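Local coordinates for protein phosphatidylinositol-specific phospholipase C1 (Streptomyces antibioticus, PDB 3H4X) that belongs to the calcium-dependent phosphoinositide phospholipase C family, whose catalytic domain is built as a distorted barrel of beta strands and surrounding helices, at residues A[85-90]-A[108-113]; A[70-75]-A[102-107]; A[50-55]-A[122-127]. All blocks are in the same frame, centred on the assembly; numbering follows the deposited sequence.

Interaction 1: A[85-90]-A[108-113]; sequences NCEGAA and LSDMRA. With EOH (ethanol), chain F.
Cys86 and Glu87 meet Asp110 first, and what follows is a worked example of one carboxylate gathering a loop onto a helix. Cys86 brings its CA within 3.4 Å of Asp110 OD2. That oxygen is taken by Glu87 N in a nearly straight bond of 2.8 Å (169°), on its syn side. The Glu87 side chain crosses that of Asp110 at about a right angle; the two carboxylates are turned 68° apart, and a water donates to both Glu87 OE1 and Asp110 OD2, which should ease their like charges. Glu87 is also held by the backbone N-H groups of Arg96, Thr97 and Lys98. At Gly88 the chain turns with positive phi (66°), its CA lying 3.9 Å from Ser109 CB. Ala89 N binds Asp110 OD1 at 2.8 Å, nearly along the C-O direction, and a second water bridges Ala89 O and Ser109 O. Ala89 CB also packs 4.4 Å from Ala113 CB, one helical turn on from Ser109. Clear of the loop, Arg112 NH1 donates at 2.9 Å to O of an ethanol probably left from crystallisation. The loop lies along helix 104-117, near Phe48 of helix 48-52, while Leu108 packs on helix 142-153 and, with Met111, on strand 189-195.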
loop_
_atom_site.group_PDB
_atom_site.type_symbol
_atom_site.label_atom_id
_atom_site.label_comp_id
_atom_site.label_asym_id
_atom_site.label_seq_id
_atom_site.Cartn_x
_atom_site.Cartn_y
_atom_site.Cartn_z
ATOM N N ASN A 85 -16.152 4.359 4.118
ATOM C CA ASN A 85 -16.329 5.787 4.334
ATOM C C ASN A 85 -16.128 6.599 3.055
ATOM O O ASN A 85 -16.021 7.825 3.094
ATOM C CB ASN A 85 -15.395 6.279 5.439
ATOM C CG ASN A 85 -13.937 5.994 5.144
ATOM O OD1 ASN A 85 -13.568 5.669 4.015
ATOM N ND2 ASN A 85 -13.097 6.117 6.163
ATOM N N CYS A 86 -16.093 5.914 1.920
ATOM C CA CYS A 86 -15.874 6.569 0.632
ATOM C C CYS A 86 -17.182 7.143 0.088
ATOM O O CYS A 86 -18.233 6.512 0.216
ATOM C CB CYS A 86 -15.260 5.577 -0.355
ATOM S SG CYS A 86 -13.775 4.768 0.293
ATOM N N GLU A 87 -17.117 8.333 -0.513
ATOM C CA GLU A 87 -18.324 9.037 -0.969
ATOM C C GLU A 87 -18.457 9.164 -2.478
ATOM O O GLU A 87 -19.536 9.480 -2.975
ATOM C CB GLU A 87 -18.381 10.477 -0.463
ATOM C CG GLU A 87 -17.987 10.778 0.943
ATOM C CD GLU A 87 -17.824 12.285 1.122
ATOM O OE1 GLU A 87 -16.688 12.746 1.351
ATOM O OE2 GLU A 87 -18.828 13.023 0.978
ATOM N N GLY A 88 -17.360 9.004 -3.208
ATOM C CA GLY A 88 -17.377 9.295 -4.639
ATOM C C GLY A 88 -17.602 10.770 -4.931
ATOM O O GLY A 88 -18.363 11.126 -5.834
ATOM N N ALA A 89 -16.945 11.635 -4.166
ATOM C CA ALA A 89 -17.053 13.077 -4.375
ATOM C C ALA A 89 -16.586 13.463 -5.774
ATOM O O ALA A 89 -15.560 12.981 -6.245
ATOM C CB ALA A 89 -16.242 13.824 -3.330
ATOM N N ALA A 90 -17.335 14.345 -6.430
ATOM C CA ALA A 90 -16.977 14.794 -7.776
ATOM C C ALA A 90 -15.849 15.823 -7.745
ATOM O O ALA A 90 -15.117 15.989 -8.721
ATOM C CB ALA A 90 -18.197 15.366 -8.489
ATOM N N LEU A 108 -11.404 6.198 -5.194
ATOM C CA LEU A 108 -10.489 6.872 -6.101
ATOM C C LEU A 108 -10.975 8.276 -6.445
ATOM O O LEU A 108 -10.174 9.202 -6.578
ATOM C CB LEU A 108 -10.290 6.039 -7.367
ATOM C CG LEU A 108 -9.542 4.718 -7.180
ATOM C CD1 LEU A 108 -9.701 3.860 -8.427
ATOM C CD2 LEU A 108 -8.071 4.956 -6.855
ATOM N N SER A 109 -12.286 8.437 -6.588
ATOM C CA SER A 109 -12.851 9.761 -6.811
ATOM C C SER A 109 -12.573 10.681 -5.623
ATOM O O SER A 109 -12.201 11.842 -5.805
ATOM C CB SER A 109 -14.353 9.676 -7.081
ATOM O OG SER A 109 -14.614 9.036 -8.316
ATOM N N ASP A 110 -12.751 10.174 -4.406
ATOM C CA ASP A 110 -12.451 10.971 -3.217
ATOM C C ASP A 110 -10.985 11.389 -3.229
ATOM O O ASP A 110 -10.648 12.539 -2.924
ATOM C CB ASP A 110 -12.734 10.190 -1.929
ATOM C CG ASP A 110 -14.215 10.027 -1.642
ATOM O OD1 ASP A 110 -15.046 10.449 -2.474
ATOM O OD2 ASP A 110 -14.542 9.467 -0.572
ATOM N N MET A 111 -10.114 10.443 -3.570
ATOM C CA MET A 111 -8.681 10.714 -3.634
ATOM C C MET A 111 -8.354 11.809 -4.644
ATOM O O MET A 111 -7.556 12.699 -4.370
ATOM C CB MET A 111 -7.907 9.440 -3.981
ATOM C CG MET A 111 -7.903 8.402 -2.877
ATOM S SD MET A 111 -7.137 6.850 -3.366
ATOM C CE MET A 111 -5.458 7.362 -3.701
ATOM N N ARG A 112 -8.956 11.725 -5.823
ATOM C CA ARG A 112 -8.728 12.729 -6.859
ATOM C C ARG A 112 -9.215 14.106 -6.413
ATOM O O ARG A 112 -8.516 15.109 -6.586
ATOM C CB ARG A 112 -9.418 12.318 -8.162
ATOM C CG ARG A 112 -9.311 13.341 -9.285
ATOM C CD ARG A 112 -7.865 13.658 -9.608
ATOM N NE ARG A 112 -7.733 14.609 -10.712
ATOM C CZ ARG A 112 -7.674 14.268 -11.996
ATOM N NH1 ARG A 112 -7.744 12.992 -12.351
ATOM N NH2 ARG A 112 -7.549 15.204 -12.930
ATOM N N ALA A 113 -10.411 14.151 -5.832
ATOM C CA ALA A 113 -10.982 15.406 -5.360
ATOM C C ALA A 113 -10.080 16.037 -4.305
ATOM O O ALA A 113 -9.776 17.231 -4.352
ATOM C CB ALA A 113 -12.369 15.165 -4.798
HETATM C C1 EOH F . -7.584 11.427 -15.044
HETATM C C2 EOH F . -7.222 10.446 -16.154
HETATM O O EOH F . -6.752 12.567 -15.049
HETATM O O HOH W 1 -14.416 11.239 1.585
HETATM O O HOH W 2 -13.362 13.155 -7.878
#

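Interaction 2: A[70-75]-A[102-107]; sequences RSWRVS and QDFAGC
Asp103 and Ser71 touch where helix 104-117 begins, and the aspartate is a textbook N-cap. Its CB rests 3.2 Å from Trp72 O. With chi1 at 63°, CG takes the crowded position between backbone N and carbonyl carbon, which turns the carboxylate back over the first turn of the helix. CG passes 4.1 Å from Ser71 CB. At the tip the two oxygens part company: OD1 accepts from Gly106 N at 3.0 Å, the capping bond, while OD2 comes within 3.2 Å of Ser71 CB and receives a weak bond from a water that also accepts from Trp72 N and Ala105 N. The next residue fastens the backbones together, Phe104 N giving its hydrogen to Trp72 O at 3.0 Å. Apolar contact is added by Trp72 CB, 3.6 Å from Phe104 CB, and by Val74 CG2, 4.3 Å from Phe104 CB. Strand 73-74 pairs antiparallel with strand 58-64, whose Leu63 touches both Val74 and Phe104; the Trp72 side chain runs on to helix 142-153, against Phe145 and Leu148, and Phe104 also reaches Leu148.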
loop_
_atom_site.group_PDB
_atom_site.type_symbol
_atom_site.label_atom_id
_atom_site.label_comp_id
_atom_site.label_asym_id
_atom_site.label_seq_id
_atom_site.Cartn_x
_atom_site.Cartn_y
_atom_site.Cartn_z
ATOM N N ARG A 70 -20.952 -5.850 -11.114
ATOM C CA ARG A 70 -19.871 -4.923 -11.406
ATOM C C ARG A 70 -19.285 -4.301 -10.138
ATOM O O ARG A 70 -19.890 -4.360 -9.063
ATOM C CB ARG A 70 -20.353 -3.828 -12.363
ATOM C CG ARG A 70 -20.878 -4.359 -13.689
ATOM C CD ARG A 70 -21.199 -3.232 -14.665
ATOM N NE ARG A 70 -20.011 -2.483 -15.069
ATOM C CZ ARG A 70 -19.167 -2.871 -16.021
ATOM N NH1 ARG A 70 -19.370 -4.008 -16.671
ATOM N NH2 ARG A 70 -18.115 -2.121 -16.321
ATOM N N SER A 71 -18.093 -3.733 -10.292
ATOM C CA SER A 71 -17.402 -2.957 -9.257
ATOM C C SER A 71 -16.459 -3.787 -8.394
ATOM O O SER A 71 -16.685 -4.979 -8.169
ATOM C CB SER A 71 -18.389 -2.179 -8.374
ATOM O OG SER A 71 -18.876 -2.965 -7.299
ATOM N N TRP A 72 -15.382 -3.146 -7.945
ATOM C CA TRP A 72 -14.555 -3.668 -6.866
ATOM C C TRP A 72 -15.157 -3.176 -5.563
ATOM O O TRP A 72 -15.283 -1.967 -5.344
ATOM C CB TRP A 72 -13.128 -3.131 -6.953
ATOM C CG TRP A 72 -12.186 -3.926 -7.795
ATOM C CD1 TRP A 72 -11.504 -5.051 -7.437
ATOM C CD2 TRP A 72 -11.786 -3.623 -9.134
ATOM N NE1 TRP A 72 -10.713 -5.473 -8.478
ATOM C CE2 TRP A 72 -10.873 -4.615 -9.534
ATOM C CE3 TRP A 72 -12.124 -2.612 -10.041
ATOM C CZ2 TRP A 72 -10.286 -4.625 -10.802
ATOM C CZ3 TRP A 72 -11.547 -2.623 -11.290
ATOM C CH2 TRP A 72 -10.637 -3.624 -11.663
ATOM N N ARG A 73 -15.528 -4.104 -4.690
ATOM C CA ARG A 73 -16.144 -3.725 -3.427
ATOM C C ARG A 73 -15.097 -3.281 -2.422
ATOM O O ARG A 73 -13.990 -3.822 -2.387
ATOM C CB ARG A 73 -16.913 -4.899 -2.823
ATOM C CG ARG A 73 -17.741 -5.693 -3.802
ATOM C CD ARG A 73 -18.876 -4.875 -4.383
ATOM N NE ARG A 73 -19.769 -5.756 -5.129
ATOM C CZ ARG A 73 -20.763 -6.446 -4.578
ATOM N NH1 ARG A 73 -21.012 -6.329 -3.283
ATOM N NH2 ARG A 73 -21.513 -7.245 -5.323
ATOM N N VAL A 74 -15.464 -2.315 -1.588
ATOM C CA VAL A 74 -14.651 -1.932 -0.448
ATOM C C VAL A 74 -15.392 -2.393 0.799
ATOM O O VAL A 74 -16.509 -1.941 1.064
ATOM C CB VAL A 74 -14.448 -0.411 -0.381
ATOM C CG1 VAL A 74 -13.627 -0.040 0.845
ATOM C CG2 VAL A 74 -13.785 0.090 -1.660
ATOM N N SER A 75 -14.791 -3.311 1.548
ATOM C CA SER A 75 -15.456 -3.898 2.705
ATOM C C SER A 75 -14.465 -4.718 3.512
ATOM O O SER A 75 -13.610 -5.402 2.947
ATOM C CB SER A 75 -16.607 -4.804 2.247
ATOM O OG SER A 75 -17.403 -5.254 3.337
ATOM N N GLN A 102 -19.437 3.674 -0.672
ATOM C CA GLN A 102 -19.120 3.577 -2.091
ATOM C C GLN A 102 -17.994 2.576 -2.349
ATOM O O GLN A 102 -17.299 2.147 -1.424
ATOM C CB GLN A 102 -18.792 4.954 -2.673
ATOM C CG GLN A 102 -19.919 5.955 -2.496
ATOM C CD GLN A 102 -21.212 5.470 -3.119
ATOM O OE1 GLN A 102 -21.300 5.306 -4.331
ATOM N NE2 GLN A 102 -22.224 5.244 -2.288
ATOM N N ASP A 103 -17.839 2.207 -3.616
ATOM C CA ASP A 103 -16.883 1.191 -4.034
ATOM C C ASP A 103 -15.494 1.773 -4.304
ATOM O O ASP A 103 -15.208 2.919 -3.958
ATOM C CB ASP A 103 -17.404 0.467 -5.278
ATOM C CG ASP A 103 -17.564 1.395 -6.475
ATOM O OD1 ASP A 103 -17.225 2.593 -6.370
ATOM O OD2 ASP A 103 -18.037 0.919 -7.529
ATOM N N PHE A 104 -14.631 0.977 -4.926
ATOM C CA PHE A 104 -13.251 1.397 -5.163
ATOM C C PHE A 104 -13.202 2.630 -6.065
ATOM O O PHE A 104 -12.434 3.563 -5.812
ATOM C CB PHE A 104 -12.443 0.239 -5.751
ATOM C CG PHE A 104 -10.975 0.536 -5.944
ATOM C CD1 PHE A 104 -10.248 1.244 -4.997
ATOM C CD2 PHE A 104 -10.315 0.058 -7.064
ATOM C CE1 PHE A 104 -8.891 1.491 -5.178
ATOM C CE2 PHE A 104 -8.963 0.302 -7.248
ATOM C CZ PHE A 104 -8.255 1.017 -6.303
ATOM N N ALA A 105 -14.019 2.642 -7.114
ATOM C CA ALA A 105 -14.097 3.817 -7.972
ATOM C C ALA A 105 -14.473 5.062 -7.166
ATOM O O ALA A 105 -13.965 6.154 -7.427
ATOM C CB ALA A 105 -15.076 3.591 -9.118
ATOM N N GLY A 106 -15.363 4.896 -6.190
ATOM C CA GLY A 106 -15.751 6.002 -5.321
ATOM C C GLY A 106 -14.603 6.479 -4.448
ATOM O O GLY A 106 -14.410 7.681 -4.254
ATOM N N CYS A 107 -13.837 5.535 -3.917
ATOM C CA CYS A 107 -12.652 5.869 -3.143
ATOM C C CYS A 107 -11.665 6.676 -3.984
ATOM O O CYS A 107 -11.141 7.702 -3.547
ATOM C CB CYS A 107 -11.987 4.590 -2.641
ATOM S SG CYS A 107 -10.490 4.870 -1.698
HETATM O O HOH W 3 -15.143 -0.087 -8.580
#

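Interaction 3: A[50-55]-A[122-127]; sequences DALDSG and RPILLK. With EOH (ethanol), chain T.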
loop_
_atom_site.group_PDB
_atom_site.type_symbol
_atom_site.label_atom_id
_atom_site.label_comp_id
_atom_site.label_asym_id
_atom_site.label_seq_id
_atom_site.Cartn_x
_atom_site.Cartn_y
_atom_site.Cartn_z
ATOM N N ASP A 50 -11.265 12.285 5.682
ATOM C CA ASP A 50 -10.649 12.382 6.999
ATOM C C ASP A 50 -9.409 11.494 7.112
ATOM O O ASP A 50 -8.437 11.863 7.767
ATOM C CB ASP A 50 -11.652 12.049 8.102
ATOM C CG ASP A 50 -12.808 13.023 8.138
ATOM O OD1 ASP A 50 -12.554 14.247 8.102
ATOM O OD2 ASP A 50 -13.964 12.560 8.183
ATOM N N ALA A 51 -9.438 10.325 6.474
ATOM C CA ALA A 51 -8.251 9.473 6.434
ATOM C C ALA A 51 -7.137 10.194 5.675
ATOM O O ALA A 51 -5.978 10.196 6.097
ATOM C CB ALA A 51 -8.570 8.134 5.783
ATOM N N LEU A 52 -7.488 10.810 4.551
ATOM C CA LEU A 52 -6.501 11.548 3.773
ATOM C C LEU A 52 -5.939 12.735 4.551
ATOM O O LEU A 52 -4.751 13.043 4.458
ATOM C CB LEU A 52 -7.089 11.993 2.436
ATOM C CG LEU A 52 -7.382 10.839 1.475
ATOM C CD1 LEU A 52 -8.347 11.271 0.393
ATOM C CD2 LEU A 52 -6.096 10.301 0.856
ATOM N N ASP A 53 -6.786 13.391 5.336
ATOM C CA ASP A 53 -6.345 14.541 6.123
ATOM C C ASP A 53 -5.661 14.168 7.444
ATOM O O ASP A 53 -5.216 15.047 8.180
ATOM C CB ASP A 53 -7.511 15.504 6.381
ATOM C CG ASP A 53 -7.800 16.405 5.196
ATOM O OD1 ASP A 53 -6.855 16.738 4.452
ATOM O OD2 ASP A 53 -8.971 16.794 5.016
ATOM N N SER A 54 -5.556 12.874 7.735
ATOM C CA SER A 54 -4.982 12.415 8.998
ATOM C C SER A 54 -3.491 12.688 9.102
ATOM O O SER A 54 -2.948 12.780 10.205
ATOM C CB SER A 54 -5.209 10.915 9.173
ATOM O OG SER A 54 -4.412 10.173 8.260
ATOM N N GLY A 55 -2.826 12.796 7.956
ATOM C CA GLY A 55 -1.375 12.921 7.933
ATOM C C GLY A 55 -0.650 11.595 7.751
ATOM O O GLY A 55 0.560 11.573 7.539
ATOM N N ARG A 122 1.722 15.582 0.834
ATOM C CA ARG A 122 2.658 14.506 1.126
ATOM C C ARG A 122 2.363 13.299 0.237
ATOM O O ARG A 122 1.209 13.035 -0.098
ATOM C CB ARG A 122 2.523 14.089 2.586
ATOM C CG ARG A 122 1.235 13.320 2.867
ATOM C CD ARG A 122 0.916 13.264 4.347
ATOM N NE ARG A 122 -0.178 12.341 4.623
ATOM C CZ ARG A 122 -1.471 12.635 4.510
ATOM N NH1 ARG A 122 -1.864 13.842 4.121
ATOM N NH2 ARG A 122 -2.380 11.713 4.789
ATOM N N PRO A 123 3.401 12.545 -0.142
ATOM C CA PRO A 123 3.118 11.319 -0.887
ATOM C C PRO A 123 2.352 10.341 -0.002
ATOM O O PRO A 123 2.656 10.207 1.186
ATOM C CB PRO A 123 4.510 10.777 -1.218
ATOM C CG PRO A 123 5.402 11.364 -0.170
ATOM C CD PRO A 123 4.837 12.721 0.135
ATOM N N ILE A 124 1.365 9.663 -0.577
ATOM C CA ILE A 124 0.540 8.735 0.180
ATOM C C ILE A 124 0.542 7.382 -0.507
ATOM O O ILE A 124 0.307 7.283 -1.711
ATOM C CB ILE A 124 -0.904 9.256 0.342
ATOM C CG1 ILE A 124 -0.905 10.522 1.207
ATOM C CG2 ILE A 124 -1.800 8.180 0.939
ATOM C CD1 ILE A 124 -2.232 11.244 1.249
ATOM N N LEU A 125 0.825 6.341 0.270
ATOM C CA LEU A 125 0.774 4.974 -0.219
ATOM C C LEU A 125 -0.575 4.375 0.133
ATOM O O LEU A 125 -0.957 4.332 1.309
ATOM C CB LEU A 125 1.896 4.145 0.410
ATOM C CG LEU A 125 1.934 2.657 0.044
ATOM C CD1 LEU A 125 2.068 2.454 -1.462
ATOM C CD2 LEU A 125 3.056 1.935 0.785
ATOM N N LEU A 126 -1.304 3.945 -0.890
ATOM C CA LEU A 126 -2.531 3.187 -0.694
ATOM C C LEU A 126 -2.177 1.718 -0.737
ATOM O O LEU A 126 -1.797 1.188 -1.791
ATOM C CB LEU A 126 -3.544 3.475 -1.796
ATOM C CG LEU A 126 -4.165 4.864 -1.807
ATOM C CD1 LEU A 126 -4.556 5.287 -0.404
ATOM C CD2 LEU A 126 -3.181 5.845 -2.411
ATOM N N LYS A 127 -2.278 1.065 0.409
ATOM C CA LYS A 127 -2.029 -0.353 0.479
ATOM C C LYS A 127 -3.338 -1.066 0.237
ATOM O O LYS A 127 -4.310 -0.864 0.963
ATOM C CB LYS A 127 -1.471 -0.728 1.843
ATOM C CG LYS A 127 -1.379 -2.221 2.068
ATOM C CD LYS A 127 -0.767 -2.531 3.410
ATOM C CE LYS A 127 -0.980 -3.982 3.779
ATOM N NZ LYS A 127 -0.266 -4.336 5.036
HETATM C C1 EOH T . -1.133 -7.237 6.017
HETATM C C2 EOH T . -1.648 -8.553 6.597
HETATM O O EOH T . -1.885 -6.118 6.436
#
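The guanidinium of Arg122 lies between two carbons: Ile124 CD1 sits 3.5 Å above one face, over its centre, and Gly55 CA 3.3 Å above the opposite face. At the edge, within the plane, Leu52 O is gripped end-on by two nitrogens. Arg122 NH2 reaches Leu52 O at 2.7 Å, coming from above the carbonyl plane, whereas Arg122 NH1 stands 3.0 Å from Leu52 O almost exactly on the carbonyl axis, the more bent bond of the two. The two bonds and flanking carbons would together fix the rotation of the group, and NH2 has a further acceptor in Ala56 O. Leu52 belongs to the last turn of helix 48-52, so the positive charge probably gains from the negative end of the helix dipole. In the barrel fold this helix connects strand 31-36 to its parallel neighbour 58-64, which pairs with 124-130; Arg122 joins the end of one connecting helix to the start of a barrel strand. Within the same turn Ser54 OG donates to Ala51 O at 2.7 Å, folding the chain before Gly55 leaves the helix with positive phi. Leu52 CD2 also meets Ile124 CD1 at 4.0 Å, their side chains crossing at about a right angle, and Trp114 of helix 104-117 touches Leu52, Arg122 and Ile124. Farther along, Lys127 NZ donates to an ethanol O at 2.8 Å and forms a salt bridge with Asp260.

Read from the N terminus, the chain opens interaction 3 at residues 50-55, the end of helix 48-52 and the turn after it, and closes it only at 122-127, so the other two contacts fall within that long loop. Residues 70-75 open interaction 2 and 85-90 open interaction 1; 102-107 then close the former before 108-113 close the latter, so these two cross. Both end on helix 104-117, which holds strand 73-74 at its start and the 85-90 loop along its next turns. Interactions 1 and 2 touch where Cys86 SG packs on Cys107 CB. Interactions 1 and 3 meet where Met111 packs on Leu52, joining their helices, while interactions 2 and 3 do not touch.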